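Local coordinates for MtN3/saliva family (Thermodesulfovibrio yellowstonii, PDB 4RNG), which probably transports sugars across the membrane as a SemiSWEET, a small three-helix bacterial homologue of the SWEET transporters that assembles from two copies, at residues I30-A36 against M83-Y87. Residue numbers count along the deposited sequence, not the author numbering.
Sequences IYKTKSA and MKIRY
A residue of positive phi can end a helix and redirect the chain, and I30-A36 against M83-Y87 is a clear example, the turn here packing against a second helix. Helix 23-33 runs out at T33; K34 then takes positive phi (58/30), S35 is extended (-143/141), and A36 keeps a similar phi but turns at psi 28°, leading the chain past M83-Y87 in the C-terminal part of helix 64-87. In CA register, I30 lies 7.0 Å from M83, S35 5.6 Å from Y87 and A36 5.6 Å from K84.

The apolar layer starts at I30, whose CG2 touches M83 CB (3.7 Å) and, at the ring edge, Y87 CD2 (3.6 Å). M83 SD rests on Y31 CB at 3.8 Å. The Y87 ring (chi1 m) lies beneath the turn, so that K34 CA makes a CH-pi contact 3.8 Å from the ring centroid and 7° off its normal.

Two lysine hydrogen bonds complete the join: the K34 side chain, m at chi1 and chi2, brings NZ 2.9 Å from Y87 OH, while K84 NZ (chi1 t, chi2 p) donates to A36 O at 2.8 Å, and weakly to V39 O. S35 CB points away, and its OG is hydrogen-bonded to D38 OD1 of the second subunit.

The contact thus joins the first and third transmembrane helices of the three-helix PQ-loop repeat, the SemiSWEET fold, beside the subunit interface.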
ATOM      1  N   ILE C  30      -8.617   5.789  12.865  1.00 24.98           N
ATOM      2  CA  ILE C  30      -9.015   7.161  12.613  1.00 26.23           C
ATOM      3  C   ILE C  30     -10.456   7.364  13.058  1.00 29.61           C
ATOM      4  O   ILE C  30     -10.774   8.349  13.715  1.00 34.29           O
ATOM      5  CB  ILE C  30      -8.855   7.521  11.125  1.00 24.39           C
ATOM      6  CG1 ILE C  30      -7.369   7.524  10.759  1.00 20.91           C
ATOM      7  CG2 ILE C  30      -9.459   8.878  10.839  1.00 24.26           C
ATOM      8  CD1 ILE C  30      -7.102   7.708   9.284  1.00 30.96           C
ATOM      9  N   TYR C  31     -11.307   6.390  12.744  1.00 30.84           N
ATOM     10  CA  TYR C  31     -12.723   6.436  13.098  1.00 27.22           C
ATOM     11  C   TYR C  31     -12.978   6.401  14.595  1.00 31.31           C
ATOM     12  O   TYR C  31     -13.834   7.122  15.116  1.00 26.32           O
ATOM     13  CB  TYR C  31     -13.466   5.264  12.484  1.00 21.29           C
ATOM     14  CG  TYR C  31     -14.904   5.239  12.903  1.00 30.64           C
ATOM     15  CD1 TYR C  31     -15.791   6.204  12.462  1.00 34.58           C
ATOM     16  CD2 TYR C  31     -15.362   4.283  13.796  1.00 29.21           C
ATOM     17  CE1 TYR C  31     -17.108   6.188  12.859  1.00 38.77           C
ATOM     18  CE2 TYR C  31     -16.677   4.258  14.205  1.00 31.38           C
ATOM     19  CZ  TYR C  31     -17.548   5.216  13.733  1.00 38.65           C
ATOM     20  OH  TYR C  31     -18.867   5.207  14.136  1.00 42.40           O
ATOM     21  N   LYS C  32     -12.240   5.547  15.284  1.00 30.49           N
ATOM     22  CA  LYS C  32     -12.467   5.359  16.697  1.00 33.42           C
ATOM     23  C   LYS C  32     -11.990   6.591  17.457  1.00 35.71           C
ATOM     24  O   LYS C  32     -12.650   7.031  18.395  1.00 38.96           O
ATOM     25  CB  LYS C  32     -11.762   4.095  17.178  1.00 39.05           C
ATOM     26  CG  LYS C  32     -11.687   3.930  18.690  1.00 51.64           C
ATOM     27  CD  LYS C  32     -10.998   2.612  19.037  1.00 54.83           C
ATOM     28  CE  LYS C  32     -10.805   2.444  20.531  1.00 57.82           C
ATOM     29  NZ  LYS C  32     -10.122   1.152  20.847  1.00 57.51           N
ATOM     30  N   THR C  33     -10.879   7.176  17.020  1.00 30.19           N
ATOM     31  CA  THR C  33     -10.314   8.332  17.720  1.00 30.12           C
ATOM     32  C   THR C  33     -10.714   9.666  17.099  1.00 34.96           C
ATOM     33  O   THR C  33     -10.480  10.715  17.692  1.00 33.05           O
ATOM     34  CB  THR C  33      -8.788   8.281  17.761  1.00 30.00           C
ATOM     35  OG1 THR C  33      -8.264   8.457  16.435  1.00 31.13           O
ATOM     36  CG2 THR C  33      -8.318   6.955  18.338  1.00 27.99           C
ATOM     37  N   LYS C  34     -11.305   9.628  15.907  1.00 36.17           N
ATOM     38  CA  LYS C  34     -11.738  10.852  15.229  1.00 37.72           C
ATOM     39  C   LYS C  34     -10.581  11.838  14.995  1.00 41.28           C
ATOM     40  O   LYS C  34     -10.777  13.052  14.974  1.00 51.46           O
ATOM     41  CB  LYS C  34     -12.849  11.540  16.051  1.00 44.57           C
ATOM     42  CG  LYS C  34     -13.993  10.616  16.480  1.00 44.56           C
ATOM     43  CD  LYS C  34     -14.923  10.369  15.308  1.00 50.23           C
ATOM     44  CE  LYS C  34     -16.020   9.375  15.643  1.00 54.69           C
ATOM     45  NZ  LYS C  34     -16.722   8.972  14.392  1.00 57.04           N
ATOM     46  N   SER C  35      -9.371  11.319  14.837  1.00 35.85           N
ATOM     47  CA  SER C  35      -8.218  12.174  14.594  1.00 38.67           C
ATOM     48  C   SER C  35      -7.253  11.507  13.621  1.00 39.76           C
ATOM     49  O   SER C  35      -7.060  10.298  13.671  1.00 44.84           O
ATOM     50  CB  SER C  35      -7.500  12.510  15.899  1.00 40.77           C
ATOM     51  OG  SER C  35      -6.779  11.391  16.366  1.00 43.83           O
ATOM     52  N   ALA C  36      -6.663  12.284  12.722  1.00 32.90           N
ATOM     53  CA  ALA C  36      -5.728  11.716  11.763  1.00 35.13           C
ATOM     54  C   ALA C  36      -4.603  12.709  11.490  1.00 29.17           C
ATOM     55  O   ALA C  36      -3.987  12.699  10.430  1.00 28.76           O
ATOM     56  CB  ALA C  36      -6.450  11.314  10.457  1.00 21.63           C
ATOM     57  N   MET C  83     -11.966  10.440   5.790  1.00 18.74           N
ATOM     58  CA  MET C  83     -11.862  10.696   7.225  1.00 19.46           C
ATOM     59  C   MET C  83     -10.714  11.639   7.605  1.00 26.40           C
ATOM     60  O   MET C  83     -10.803  12.378   8.599  1.00 21.17           O
ATOM     61  CB  MET C  83     -11.726   9.387   8.000  1.00 37.81           C
ATOM     62  CG  MET C  83     -13.046   8.694   8.281  1.00 42.15           C
ATOM     63  SD  MET C  83     -12.827   7.221   9.289  1.00 37.39           S
ATOM     64  CE  MET C  83     -11.844   6.199   8.175  1.00 22.20           C
ATOM     65  N   LYS C  84      -9.633  11.604   6.831  1.00 24.79           N
ATOM     66  CA  LYS C  84      -8.568  12.582   6.994  1.00 27.40           C
ATOM     67  C   LYS C  84      -9.129  13.997   6.772  1.00 32.03           C
ATOM     68  O   LYS C  84      -8.873  14.903   7.567  1.00 28.01           O
ATOM     69  CB  LYS C  84      -7.416  12.287   6.040  1.00 23.51           C
ATOM     70  CG  LYS C  84      -6.301  13.323   6.043  1.00 24.53           C
ATOM     71  CD  LYS C  84      -5.441  13.267   7.300  1.00 28.83           C
ATOM     72  CE  LYS C  84      -4.214  14.168   7.149  1.00 20.87           C
ATOM     73  NZ  LYS C  84      -3.704  14.654   8.447  1.00 21.78           N
ATOM     74  N   ILE C  85      -9.928  14.174   5.718  1.00 33.06           N
ATOM     75  CA  ILE C  85     -10.556  15.471   5.452  1.00 29.52           C
ATOM     76  C   ILE C  85     -11.658  15.820   6.458  1.00 31.01           C
ATOM     77  O   ILE C  85     -11.742  16.960   6.912  1.00 35.58           O
ATOM     78  CB  ILE C  85     -11.159  15.522   4.034  1.00 28.01           C
ATOM     79  CG1 ILE C  85     -10.069  15.296   2.987  1.00 23.98           C
ATOM     80  CG2 ILE C  85     -11.806  16.872   3.767  1.00 33.97           C
ATOM     81  CD1 ILE C  85     -10.598  15.097   1.603  1.00 18.20           C
ATOM     82  N   ARG C  86     -12.467  14.834   6.843  1.00 30.96           N
ATOM     83  CA  ARG C  86     -13.543  15.047   7.818  1.00 29.98           C
ATOM     84  C   ARG C  86     -13.068  15.426   9.209  1.00 35.85           C
ATOM     85  O   ARG C  86     -13.662  16.295   9.834  1.00 40.64           O
ATOM     86  CB  ARG C  86     -14.429  13.808   7.928  1.00 36.08           C
ATOM     87  CG  ARG C  86     -15.392  13.843   9.113  1.00 42.12           C
ATOM     88  CD  ARG C  86     -16.423  12.718   9.055  1.00 48.76           C
ATOM     89  NE  ARG C  86     -17.221  12.653  10.280  1.00 55.57           N
ATOM     90  CZ  ARG C  86     -18.329  13.348  10.519  1.00 58.73           C
ATOM     91  NH1 ARG C  86     -18.790  14.196   9.615  1.00 65.86           N
ATOM     92  NH2 ARG C  86     -18.971  13.194  11.673  1.00 53.88           N
ATOM     93  N   TYR C  87     -11.991  14.807   9.688  1.00 35.53           N
ATOM     94  CA  TYR C  87     -11.533  15.053  11.052  1.00 30.02           C
ATOM     95  C   TYR C  87     -10.444  16.094  11.130  1.00 31.99           C
ATOM     96  O   TYR C  87     -10.023  16.479  12.217  1.00 43.78           O
ATOM     97  CB  TYR C  87     -11.067  13.747  11.696  1.00 36.15           C
ATOM     98  CG  TYR C  87     -12.176  12.723  11.807  1.00 39.23           C
ATOM     99  CD1 TYR C  87     -13.436  13.096  12.266  1.00 39.13           C
ATOM    100  CD2 TYR C  87     -11.986  11.406  11.409  1.00 39.45           C
ATOM    101  CE1 TYR C  87     -14.466  12.178  12.365  1.00 42.33           C
ATOM    102  CE2 TYR C  87     -13.022  10.474  11.490  1.00 39.68           C
ATOM    103  CZ  TYR C  87     -14.256  10.870  11.972  1.00 45.32           C
ATOM    104  OH  TYR C  87     -15.281   9.956  12.068  1.00 49.56           O
TER